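Local coordinates for protein adenosine kinase (Sinorhizobium meliloti, PDB 3UBO) that probably phosphorylates adenosine, as a member of the pfkB family of sugar kinases, and binds adenosine and ADP together, at residues Val16-Arg21 / Leu47-Met52; Ala115-Phe120 / Met129-Gly134; Gly125-Asn130 / Asp274-Gly279. One frame throughout, in Å; residues are numbered along the deposited sequence.

Interaction 1. Residues Val16-Arg21 / Leu47-Met52; sequences VDIIAR and LLYSRM. With ADN (adenosine), chain C.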
loop_
_atom_site.group_PDB
_atom_site.type_symbol
_atom_site.label_atom_id
_atom_site.label_comp_id
_atom_site.label_asym_id
_atom_site.label_seq_id
_atom_site.Cartn_x
_atom_site.Cartn_y
_atom_site.Cartn_z
ATOM N N VAL A 16 -9.449 -2.150 -7.059
ATOM C CA VAL A 16 -8.218 -1.758 -6.385
ATOM C C VAL A 16 -8.306 -0.326 -5.839
ATOM O O VAL A 16 -8.813 0.574 -6.534
ATOM C CB VAL A 16 -6.989 -2.022 -7.194
ATOM C CG1 VAL A 16 -5.694 -1.636 -6.369
ATOM C CG2 VAL A 16 -7.006 -3.435 -7.546
ATOM N N ASP A 17 -7.918 -0.173 -4.571
ATOM C CA ASP A 17 -8.049 1.091 -3.831
ATOM C C ASP A 17 -6.809 1.941 -3.892
ATOM O O ASP A 17 -5.680 1.488 -3.533
ATOM C CB ASP A 17 -8.364 0.824 -2.348
ATOM C CG ASP A 17 -9.785 0.424 -2.145
ATOM O OD1 ASP A 17 -10.428 0.306 -3.191
ATOM O OD2 ASP A 17 -10.280 0.216 -1.018
ATOM N N ILE A 18 -7.030 3.190 -4.284
ATOM C CA ILE A 18 -5.935 4.154 -4.319
ATOM C C ILE A 18 -6.329 5.158 -3.310
ATOM O O ILE A 18 -7.388 5.815 -3.453
ATOM C CB ILE A 18 -5.757 4.800 -5.711
ATOM C CG1 ILE A 18 -6.130 3.732 -6.770
ATOM C CG2 ILE A 18 -4.372 5.386 -5.841
ATOM C CD1 ILE A 18 -5.311 3.710 -7.931
ATOM N N ILE A 19 -5.509 5.258 -2.272
ATOM C CA ILE A 19 -5.912 5.923 -1.080
ATOM C C ILE A 19 -4.923 7.046 -0.697
ATOM O O ILE A 19 -3.689 6.832 -0.779
ATOM C CB ILE A 19 -5.864 4.915 0.095
ATOM C CG1 ILE A 19 -6.694 3.655 -0.178
ATOM C CG2 ILE A 19 -6.233 5.582 1.399
ATOM C CD1 ILE A 19 -6.084 2.354 0.538
ATOM N N ALA A 20 -5.452 8.179 -0.207
ATOM C CA ALA A 20 -4.640 9.232 0.391
ATOM C C ALA A 20 -5.481 10.131 1.289
ATOM O O ALA A 20 -6.691 10.177 1.196
ATOM C CB ALA A 20 -3.893 10.111 -0.701
ATOM N N ARG A 21 -4.808 10.835 2.176
ATOM C CA ARG A 21 -5.429 11.749 3.097
ATOM C C ARG A 21 -5.752 13.071 2.428
ATOM O O ARG A 21 -5.075 13.490 1.487
ATOM C CB ARG A 21 -4.400 11.973 4.155
ATOM C CG ARG A 21 -4.966 11.958 5.503
ATOM C CD ARG A 21 -4.339 10.889 6.349
ATOM N NE ARG A 21 -5.277 10.568 7.415
ATOM C CZ ARG A 21 -5.126 9.508 8.174
ATOM N NH1 ARG A 21 -4.064 8.699 7.988
ATOM N NH2 ARG A 21 -6.038 9.270 9.113
ATOM N N LEU A 47 -9.264 12.714 -13.525
ATOM C CA LEU A 47 -9.236 14.052 -12.985
ATOM C C LEU A 47 -8.989 14.048 -11.468
ATOM O O LEU A 47 -8.146 14.791 -10.981
ATOM C CB LEU A 47 -10.512 14.824 -13.359
ATOM C CG LEU A 47 -10.540 16.284 -12.866
ATOM C CD1 LEU A 47 -11.557 17.110 -13.545
ATOM C CD2 LEU A 47 -10.842 16.395 -11.407
ATOM N N LEU A 48 -9.767 13.247 -10.717
ATOM C CA LEU A 48 -9.611 13.095 -9.264
ATOM C C LEU A 48 -8.210 12.649 -8.921
ATOM O O LEU A 48 -7.634 13.163 -7.998
ATOM C CB LEU A 48 -10.640 12.139 -8.660
ATOM C CG LEU A 48 -11.844 12.779 -7.966
ATOM C CD1 LEU A 48 -11.979 14.270 -8.247
ATOM C CD2 LEU A 48 -13.109 12.049 -8.248
ATOM N N TYR A 49 -7.641 11.741 -9.674
ATOM C CA TYR A 49 -6.311 11.257 -9.396
ATOM C C TYR A 49 -5.235 12.378 -9.435
ATOM O O TYR A 49 -4.345 12.472 -8.568
ATOM C CB TYR A 49 -5.990 10.109 -10.345
ATOM C CG TYR A 49 -4.845 9.273 -9.914
ATOM C CD1 TYR A 49 -4.688 8.916 -8.584
ATOM C CD2 TYR A 49 -3.907 8.844 -10.803
ATOM C CE1 TYR A 49 -3.605 8.186 -8.168
ATOM C CE2 TYR A 49 -2.850 8.083 -10.402
ATOM C CZ TYR A 49 -2.705 7.757 -9.099
ATOM O OH TYR A 49 -1.634 7.020 -8.670
ATOM N N SER A 50 -5.369 13.255 -10.415
ATOM C CA SER A 50 -4.420 14.318 -10.665
ATOM C C SER A 50 -4.450 15.302 -9.507
ATOM O O SER A 50 -3.376 15.705 -9.003
ATOM C CB SER A 50 -4.766 15.002 -11.970
ATOM O OG SER A 50 -5.852 15.886 -11.764
ATOM N N ARG A 51 -5.648 15.640 -9.026
ATOM C CA ARG A 51 -5.769 16.436 -7.782
ATOM C C ARG A 51 -5.453 15.760 -6.459
ATOM O O ARG A 51 -5.576 16.367 -5.397
ATOM C CB ARG A 51 -7.126 17.055 -7.684
ATOM C CG ARG A 51 -7.498 17.554 -9.003
ATOM C CD ARG A 51 -8.669 18.466 -8.855
ATOM N NE ARG A 51 -9.101 19.080 -10.127
ATOM C CZ ARG A 51 -10.216 19.796 -10.194
ATOM N NH1 ARG A 51 -10.948 19.923 -9.095
ATOM N NH2 ARG A 51 -10.624 20.345 -11.333
HETATM N N MSE A 52 -5.014 14.513 -6.500
HETATM C CA MSE A 52 -4.827 13.770 -5.256
HETATM C C MSE A 52 -3.367 13.787 -4.838
HETATM O O MSE A 52 -2.502 13.717 -5.710
HETATM C CB MSE A 52 -5.273 12.343 -5.486
HETATM C CG MSE A 52 -5.349 11.469 -4.209
HETATM SE SE MSE A 52 -6.061 9.565 -4.554
HETATM C CE MSE A 52 -4.386 8.731 -4.862
HETATM O "O5'" ADN C . -16.255 -0.515 2.345
HETATM C "C5'" ADN C . -14.816 -0.767 2.127
HETATM C "C4'" ADN C . -14.430 -1.048 0.634
HETATM O "O4'" ADN C . -15.406 -0.577 -0.303
HETATM C "C3'" ADN C . -13.027 -0.708 -0.094
HETATM O "O3'" ADN C . -11.826 -1.413 0.104
HETATM C "C2'" ADN C . -13.445 -0.610 -1.599
HETATM O "O2'" ADN C . -12.652 -1.380 -2.528
HETATM C "C1'" ADN C . -14.878 -0.959 -1.524
HETATM N N9 ADN C . -15.667 -0.264 -2.585
HETATM C C8 ADN C . -15.796 1.114 -2.924
HETATM N N7 ADN C . -16.790 1.271 -3.928
HETATM C C5 ADN C . -17.280 -0.020 -4.196
HETATM C C6 ADN C . -18.255 -0.504 -5.111
HETATM N N6 ADN C . -18.997 0.382 -5.968
HETATM N N1 ADN C . -18.519 -1.921 -5.131
HETATM C C2 ADN C . -17.809 -2.805 -4.253
HETATM N N3 ADN C . -16.831 -2.365 -3.328
HETATM C C4 ADN C . -16.579 -0.973 -3.342
#
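Ile18 and Ala20 press into a surface formed by Tyr49 and Met52, joining strand 16-21 of the small mixed sheet, the lid of the pfkB kinase fold, to the last turn of helix 42-50 and Met52, just past its end. The main bump is the CG2 branch of Ile18, which lies anti to the backbone N and juts into the notch between two side chains. On one side of the notch the terminal methyl of Met52, a selenomethionine, brings CE to 3.5 Å from Ile18 CG2. On the other, Tyr49 CE1 lies 3.7 Å from Ile18 CG2, with the two side chains crossing at about a right angle. Met52 runs out extended from its backbone (chi1 -171°) and then turns at chi3 (91°), a bend that lays CE at the edge of the Tyr49 ring. Further along the strand the small methyl of Ala20 leaves room for the stem of Met52, Ala20 CB standing 4.0 Å from Met52 CG. Beyond the notch, Tyr49 stacks its ring on His94 of the second subunit, so this packing lies close to the dimer interface. Asp17, next to Ile18 on the strand, serves the substrate instead: its carboxylate holds the ribose diol, adenosine O2' donating to Asp17 OD1 at 2.9 Å. With an alanine in place of Asp17 both ribose hydroxyls lose their carboxylate acceptor, and the sugar would probably be left freer to turn in the pocket. The second oxygen completes the two-pronged grip, adenosine O3' donating to Asp17 OD2 at 2.5 Å.

Interaction 2. Residues Ala115-Phe120 / Met129-Gly134; sequences ARSMIF and MNTYLG. With ADN (adenosine), chain C.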
loop_
_atom_site.group_PDB
_atom_site.type_symbol
_atom_site.label_atom_id
_atom_site.label_comp_id
_atom_site.label_asym_id
_atom_site.label_seq_id
_atom_site.Cartn_x
_atom_site.Cartn_y
_atom_site.Cartn_z
ATOM N N ALA A 115 -11.269 -2.337 -12.281
ATOM C CA ALA A 115 -11.928 -1.267 -11.562
ATOM C C ALA A 115 -11.043 -0.666 -10.485
ATOM O O ALA A 115 -10.187 -1.350 -9.971
ATOM C CB ALA A 115 -13.149 -1.770 -10.920
ATOM N N ARG A 116 -11.240 0.609 -10.170
ATOM C CA ARG A 116 -10.417 1.273 -9.167
ATOM C C ARG A 116 -11.230 2.306 -8.404
ATOM O O ARG A 116 -12.201 2.851 -8.929
ATOM C CB ARG A 116 -9.203 1.935 -9.821
ATOM C CG ARG A 116 -9.519 3.236 -10.540
ATOM C CD ARG A 116 -8.258 4.049 -10.789
ATOM N NE ARG A 116 -8.186 4.540 -12.162
ATOM C CZ ARG A 116 -8.195 3.757 -13.237
ATOM N NH1 ARG A 116 -8.273 2.440 -13.100
ATOM N NH2 ARG A 116 -8.125 4.291 -14.448
ATOM N N SER A 117 -10.837 2.577 -7.164
ATOM C CA SER A 117 -11.562 3.533 -6.361
ATOM C C SER A 117 -10.618 4.522 -5.692
ATOM O O SER A 117 -9.585 4.134 -5.092
ATOM C CB SER A 117 -12.448 2.805 -5.365
ATOM O OG SER A 117 -13.197 3.693 -4.578
HETATM N N MSE A 118 -10.964 5.801 -5.867
HETATM C CA MSE A 118 -10.169 6.926 -5.353
HETATM C C MSE A 118 -10.681 7.153 -3.991
HETATM O O MSE A 118 -11.756 7.726 -3.845
HETATM C CB MSE A 118 -10.459 8.239 -6.108
HETATM C CG MSE A 118 -9.984 8.438 -7.555
HETATM SE SE MSE A 118 -8.449 7.396 -8.248
HETATM C CE MSE A 118 -7.490 7.467 -6.564
ATOM N N ILE A 119 -9.926 6.714 -2.986
ATOM C CA ILE A 119 -10.398 6.822 -1.612
ATOM C C ILE A 119 -9.680 7.900 -0.804
ATOM O O ILE A 119 -8.494 7.774 -0.507
ATOM C CB ILE A 119 -10.340 5.451 -0.871
ATOM C CG1 ILE A 119 -11.189 4.388 -1.608
ATOM C CG2 ILE A 119 -10.734 5.609 0.603
ATOM C CD1 ILE A 119 -11.236 2.982 -0.972
ATOM N N PHE A 120 -10.441 8.926 -0.437
ATOM C CA PHE A 120 -9.969 10.030 0.362
ATOM C C PHE A 120 -10.337 9.933 1.844
ATOM O O PHE A 120 -11.506 10.064 2.201
ATOM C CB PHE A 120 -10.484 11.362 -0.207
ATOM C CG PHE A 120 -10.025 11.629 -1.634
ATOM C CD1 PHE A 120 -8.697 12.018 -1.893
ATOM C CD2 PHE A 120 -10.921 11.504 -2.705
ATOM C CE1 PHE A 120 -8.266 12.255 -3.218
ATOM C CE2 PHE A 120 -10.534 11.724 -4.021
ATOM C CZ PHE A 120 -9.189 12.071 -4.313
HETATM N N MSE A 129 -15.443 7.691 -1.090
HETATM C CA MSE A 129 -14.952 6.879 -2.165
HETATM C C MSE A 129 -15.493 7.320 -3.554
HETATM O O MSE A 129 -16.562 7.896 -3.665
HETATM C CB MSE A 129 -15.208 5.416 -1.873
HETATM C CG MSE A 129 -14.457 4.823 -0.681
HETATM SE SE MSE A 129 -15.093 2.957 -0.180
HETATM C CE MSE A 129 -17.004 3.578 -0.046
ATOM N N ASN A 130 -14.728 7.059 -4.599
ATOM C CA ASN A 130 -15.059 7.570 -5.881
ATOM C C ASN A 130 -14.548 6.487 -6.780
ATOM O O ASN A 130 -13.332 6.313 -6.983
ATOM C CB ASN A 130 -14.310 8.881 -6.130
ATOM C CG ASN A 130 -14.781 10.030 -5.246
ATOM O OD1 ASN A 130 -15.814 10.665 -5.529
ATOM N ND2 ASN A 130 -13.987 10.341 -4.202
ATOM N N THR A 131 -15.506 5.736 -7.310
ATOM C CA THR A 131 -15.226 4.410 -7.884
ATOM C C THR A 131 -15.597 4.397 -9.301
ATOM O O THR A 131 -16.687 4.829 -9.650
ATOM C CB THR A 131 -16.001 3.281 -7.133
ATOM O OG1 THR A 131 -15.564 3.275 -5.763
ATOM C CG2 THR A 131 -15.676 1.958 -7.712
ATOM N N TYR A 132 -14.658 3.941 -10.109
ATOM C CA TYR A 132 -14.878 3.771 -11.520
ATOM C C TYR A 132 -14.946 2.245 -11.725
ATOM O O TYR A 132 -13.994 1.526 -11.402
ATOM C CB TYR A 132 -13.767 4.468 -12.373
ATOM C CG TYR A 132 -13.606 3.876 -13.779
ATOM C CD1 TYR A 132 -14.631 3.989 -14.734
ATOM C CD2 TYR A 132 -12.464 3.153 -14.140
ATOM C CE1 TYR A 132 -14.511 3.434 -16.003
ATOM C CE2 TYR A 132 -12.336 2.618 -15.388
ATOM C CZ TYR A 132 -13.365 2.755 -16.340
ATOM O OH TYR A 132 -13.248 2.186 -17.621
ATOM N N LEU A 133 -16.049 1.754 -12.292
ATOM C CA LEU A 133 -16.299 0.315 -12.301
ATOM C C LEU A 133 -15.424 -0.528 -13.231
ATOM O O LEU A 133 -15.243 -1.719 -12.986
ATOM C CB LEU A 133 -17.775 0.058 -12.514
ATOM C CG LEU A 133 -18.563 0.563 -11.320
ATOM C CD1 LEU A 133 -20.047 0.900 -11.596
ATOM C CD2 LEU A 133 -18.378 -0.463 -10.236
ATOM N N GLY A 134 -14.845 0.073 -14.276
ATOM C CA GLY A 134 -13.947 -0.665 -15.184
ATOM C C GLY A 134 -14.489 -2.039 -15.554
ATOM O O GLY A 134 -15.695 -2.163 -15.808
HETATM O "O5'" ADN C . -16.255 -0.515 2.345
HETATM C "C5'" ADN C . -14.816 -0.767 2.127
HETATM C "C4'" ADN C . -14.430 -1.048 0.634
HETATM O "O4'" ADN C . -15.406 -0.577 -0.303
HETATM C "C3'" ADN C . -13.027 -0.708 -0.094
HETATM O "O3'" ADN C . -11.826 -1.413 0.104
HETATM C "C2'" ADN C . -13.445 -0.610 -1.599
HETATM O "O2'" ADN C . -12.652 -1.380 -2.528
HETATM C "C1'" ADN C . -14.878 -0.959 -1.524
HETATM N N9 ADN C . -15.667 -0.264 -2.585
HETATM C C8 ADN C . -15.796 1.114 -2.924
HETATM N N7 ADN C . -16.790 1.271 -3.928
HETATM C C5 ADN C . -17.280 -0.020 -4.196
HETATM C C6 ADN C . -18.255 -0.504 -5.111
HETATM N N6 ADN C . -18.997 0.382 -5.968
HETATM N N1 ADN C . -18.519 -1.921 -5.131
HETATM C C2 ADN C . -17.809 -2.805 -4.253
HETATM N N3 ADN C . -16.831 -2.365 -3.328
HETATM C C4 ADN C . -16.579 -0.973 -3.342
#
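Arg116 and Tyr132 form a hydrogen-bonded pair in the beta hairpin that joins strands 116-121 and 127-132 of the lid sheet, the two running antiparallel at 168°. Its backbone ladder begins there: Tyr132 N donates to Arg116 O at 2.9 Å, and Arg116 N returns a bond to Tyr132 O at 3.2 Å. Further along, Met118 N reaches Asn130 O at 2.7 Å.

Among side-chain polar contacts, the non-hydrogen-bonded pair Ser117 and Thr131 joins its hydroxyls, OG to OG1 at 2.7 Å. The serine OG lies anti to its own backbone N (chi1 -179°), a setting that sends it across to the neighbouring strand. Thr131 OG1 also lies 3.0 Å from N7 of adenosine, so Ser117 is placed behind a residue of the nucleoside pocket. The Asn130 amide sits with ND2 at the edge of the Phe120 ring, the two planes 64° apart, and makes a weak bond to Met118 O.

Apolar contact falls on the face that carries Ser117 and Thr131. Ile119 and Met129, a selenomethionine, lie side by side pointing the same way, and the SE of Met129 carries this face to adenosine C8 at 3.4 Å. On the other face, next to helix 42-50, Arg116 and Tyr132 meet more loosely: Tyr132 CD2 lies over the rim of the guanidinium face, 4.4 Å from Arg116 NH1.

Interaction 3. Residues Gly125-Asn130 / Asp274-Gly279; sequences GERSMN and DTTGAG. With ADP (adenosine-5'-diphosphate), chain D; ADN (adenosine), chain C.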
loop_
_atom_site.group_PDB
_atom_site.type_symbol
_atom_site.label_atom_id
_atom_site.label_comp_id
_atom_site.label_asym_id
_atom_site.label_seq_id
_atom_site.Cartn_x
_atom_site.Cartn_y
_atom_site.Cartn_z
ATOM N N GLY A 125 -11.067 9.785 10.087
ATOM C CA GLY A 125 -10.977 8.371 9.800
ATOM C C GLY A 125 -12.138 8.024 8.913
ATOM O O GLY A 125 -12.253 6.873 8.468
ATOM N N GLU A 126 -12.987 9.006 8.627
ATOM C CA GLU A 126 -14.045 8.830 7.645
ATOM C C GLU A 126 -13.385 8.640 6.287
ATOM O O GLU A 126 -12.242 9.052 6.089
ATOM C CB GLU A 126 -14.969 10.048 7.621
ATOM C CG GLU A 126 -16.297 9.834 8.332
ATOM C CD GLU A 126 -16.672 8.370 8.436
ATOM O OE1 GLU A 126 -17.063 7.779 7.407
ATOM O OE2 GLU A 126 -16.577 7.808 9.548
ATOM N N ARG A 127 -14.090 8.013 5.352
ATOM C CA ARG A 127 -13.511 7.720 4.092
ATOM C C ARG A 127 -14.551 8.057 3.044
ATOM O O ARG A 127 -15.724 7.782 3.229
ATOM C CB ARG A 127 -13.034 6.258 4.058
ATOM C CG ARG A 127 -14.077 5.214 4.407
ATOM C CD ARG A 127 -14.843 4.828 3.154
ATOM N NE ARG A 127 -15.828 3.737 3.314
ATOM C CZ ARG A 127 -17.154 3.880 3.298
ATOM N NH1 ARG A 127 -17.716 5.086 3.140
ATOM N NH2 ARG A 127 -17.908 2.801 3.460
ATOM N N SER A 128 -14.124 8.693 1.950
ATOM C CA SER A 128 -15.040 9.101 0.863
ATOM C C SER A 128 -14.579 8.490 -0.467
ATOM O O SER A 128 -13.426 8.682 -0.895
ATOM C CB SER A 128 -15.192 10.629 0.786
ATOM O OG SER A 128 -15.661 11.125 2.017
HETATM N N MSE A 129 -15.443 7.691 -1.090
HETATM C CA MSE A 129 -14.952 6.879 -2.165
HETATM C C MSE A 129 -15.493 7.320 -3.554
HETATM O O MSE A 129 -16.562 7.896 -3.665
HETATM C CB MSE A 129 -15.208 5.416 -1.873
HETATM C CG MSE A 129 -14.457 4.823 -0.681
HETATM SE SE MSE A 129 -15.093 2.957 -0.180
HETATM C CE MSE A 129 -17.004 3.578 -0.046
ATOM N N ASN A 130 -14.728 7.059 -4.599
ATOM C CA ASN A 130 -15.059 7.570 -5.881
ATOM C C ASN A 130 -14.548 6.487 -6.780
ATOM O O ASN A 130 -13.332 6.313 -6.983
ATOM C CB ASN A 130 -14.310 8.881 -6.130
ATOM C CG ASN A 130 -14.781 10.030 -5.246
ATOM O OD1 ASN A 130 -15.814 10.665 -5.529
ATOM N ND2 ASN A 130 -13.987 10.341 -4.202
ATOM N N ASP A 274 -8.273 4.736 9.655
ATOM C CA ASP A 274 -8.994 4.656 8.393
ATOM C C ASP A 274 -10.142 3.679 8.587
ATOM O O ASP A 274 -9.942 2.491 8.724
ATOM C CB ASP A 274 -8.037 4.228 7.265
ATOM C CG ASP A 274 -8.736 4.043 5.915
ATOM O OD1 ASP A 274 -9.831 4.620 5.678
ATOM O OD2 ASP A 274 -8.188 3.251 5.069
ATOM N N THR A 275 -11.341 4.220 8.606
ATOM C CA THR A 275 -12.575 3.449 8.599
ATOM C C THR A 275 -12.809 2.499 7.386
ATOM O O THR A 275 -13.504 1.491 7.478
ATOM C CB THR A 275 -13.726 4.424 8.764
ATOM O OG1 THR A 275 -14.007 4.454 10.126
ATOM C CG2 THR A 275 -14.953 4.012 8.081
ATOM N N THR A 276 -12.247 2.818 6.244
ATOM C CA THR A 276 -12.320 1.937 5.103
ATOM C C THR A 276 -12.155 0.467 5.490
ATOM O O THR A 276 -11.179 0.093 6.171
ATOM C CB THR A 276 -11.237 2.355 4.076
ATOM O OG1 THR A 276 -11.618 3.622 3.558
ATOM C CG2 THR A 276 -11.081 1.351 2.961
ATOM N N GLY A 277 -13.126 -0.344 5.112
ATOM C CA GLY A 277 -13.058 -1.773 5.295
ATOM C C GLY A 277 -13.695 -2.360 6.524
ATOM O O GLY A 277 -13.639 -3.548 6.715
ATOM N N ALA A 278 -14.292 -1.528 7.356
ATOM C CA ALA A 278 -14.824 -1.966 8.625
ATOM C C ALA A 278 -16.004 -2.899 8.452
ATOM O O ALA A 278 -15.903 -4.067 8.706
ATOM C CB ALA A 278 -15.210 -0.793 9.433
ATOM N N GLY A 279 -17.127 -2.373 8.011
ATOM C CA GLY A 279 -18.286 -3.198 7.795
ATOM C C GLY A 279 -17.942 -4.472 7.078
ATOM O O GLY A 279 -18.583 -5.469 7.256
HETATM P PB ADP D . -19.544 1.123 8.138
HETATM O O1B ADP D . -20.035 2.465 7.294
HETATM O O2B ADP D . -20.180 -0.350 7.649
HETATM O O3B ADP D . -18.062 1.008 8.133
HETATM P PA ADP D . -20.006 1.314 11.192
HETATM O O1A ADP D . -20.091 2.860 11.754
HETATM O O2A ADP D . -21.143 0.544 11.699
HETATM O O3A ADP D . -20.199 1.708 9.562
HETATM O "O5'" ADP D . -18.619 0.459 11.602
HETATM C "C5'" ADP D . -18.493 -0.907 11.223
HETATM C "C4'" ADP D . -17.788 -1.770 12.321
HETATM O "O4'" ADP D . -16.325 -1.528 12.582
HETATM C "C3'" ADP D . -18.376 -1.690 13.828
HETATM O "O3'" ADP D . -19.632 -2.270 14.132
HETATM C "C2'" ADP D . -17.176 -1.896 14.745
HETATM O "O2'" ADP D . -16.832 -3.203 15.230
HETATM C "C1'" ADP D . -16.146 -1.141 13.955
HETATM N N9 ADP D . -16.145 0.334 14.200
HETATM C C8 ADP D . -16.669 1.339 13.416
HETATM N N7 ADP D . -16.431 2.630 14.051
HETATM C C5 ADP D . -15.756 2.383 15.281
HETATM C C6 ADP D . -15.240 3.286 16.329
HETATM N N6 ADP D . -15.371 4.747 16.171
HETATM N N1 ADP D . -14.590 2.760 17.402
HETATM C C2 ADP D . -14.396 1.374 17.525
HETATM N N3 ADP D . -14.908 0.473 16.520
HETATM C C4 ADP D . -15.560 0.993 15.405
HETATM O "O5'" ADN C . -16.255 -0.515 2.345
HETATM C "C5'" ADN C . -14.816 -0.767 2.127
HETATM C "C4'" ADN C . -14.430 -1.048 0.634
HETATM O "O4'" ADN C . -15.406 -0.577 -0.303
HETATM C "C3'" ADN C . -13.027 -0.708 -0.094
HETATM O "O3'" ADN C . -11.826 -1.413 0.104
HETATM C "C2'" ADN C . -13.445 -0.610 -1.599
HETATM O "O2'" ADN C . -12.652 -1.380 -2.528
HETATM C "C1'" ADN C . -14.878 -0.959 -1.524
HETATM N N9 ADN C . -15.667 -0.264 -2.585
HETATM C C8 ADN C . -15.796 1.114 -2.924
HETATM N N7 ADN C . -16.790 1.271 -3.928
HETATM C C5 ADN C . -17.280 -0.020 -4.196
HETATM C C6 ADN C . -18.255 -0.504 -5.111
HETATM N N6 ADN C . -18.997 0.382 -5.968
HETATM N N1 ADN C . -18.519 -1.921 -5.131
HETATM C C2 ADN C . -17.809 -2.805 -4.253
HETATM N N3 ADN C . -16.831 -2.365 -3.328
HETATM C C4 ADN C . -16.579 -0.973 -3.342
#
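Asp274 OD1, which lies against the CB of Arg127, is gripped by two donors of Thr276 and so fixes the turn leading into helix 278-290. This is an Asx turn at the head of DTTGAG, a sequence of the pfkB signature whose glycine-rich end forms, in relatives, an anion hole for the transferred phosphate. The hydroxyl bond, Thr276 OG1 to OD1 of Asp274 at 2.9 Å, arrives on the syn side of the carboxylate. The backbone bond from Thr276 N comes instead from above the carboxylate plane, and the second oxygen, OD2, takes Gly315 N.

Thus positioned, Thr276 OG1 touches CB and CG of Arg127, and the two side chains cross obliquely. Arg127 has CG between its backbone N and carbonyl carbon (chi1 54°) and the chain bends at chi2 (87°), which turns it along the loop toward the ligands. Its NH2 stands 3.9 Å from adenosine O5', the hydroxyl that would accept the phosphate, while CE of Met129 covers the centre of one guanidinium face. Thr275 CG2 packs on Arg127 CG at 4.0 Å. The turn before strand 127-132 is joined to the loop by Thr275 N donating to Gly125 O, although the place of that oxygen is less certain.

A type II turn from Thr275 to Ala278 leads into the helix, and Gly277, at positive phi, is the helix's N-cap residue. Two residues on, any side chain at Gly279 would run into the beta-phosphate, for its CA already lies 3.4 Å from ADP O2B.

How the interactions relate
Following the chain from the N terminus, interaction 1 comes first and closes a loop of 25 residues, bringing helix 42-50 back against strand 16-21. Interaction 2 follows in series with a far shorter closure, the hairpin turn between strands 116-121 and 127-132; strand 116-121 lies beside strand 16-21, where Ile18 N and Ser117 O probably bond. Interaction 3 begins on the strand where interaction 2 ends, sharing Met129 and Asn130, so the two are linked end to end and neither nests in the other; it then spans 143 residues to the start of helix 278-290. Together they tie the lid sheet to its covering helix and to the phosphate-side loop; each includes a residue that touches adenosine.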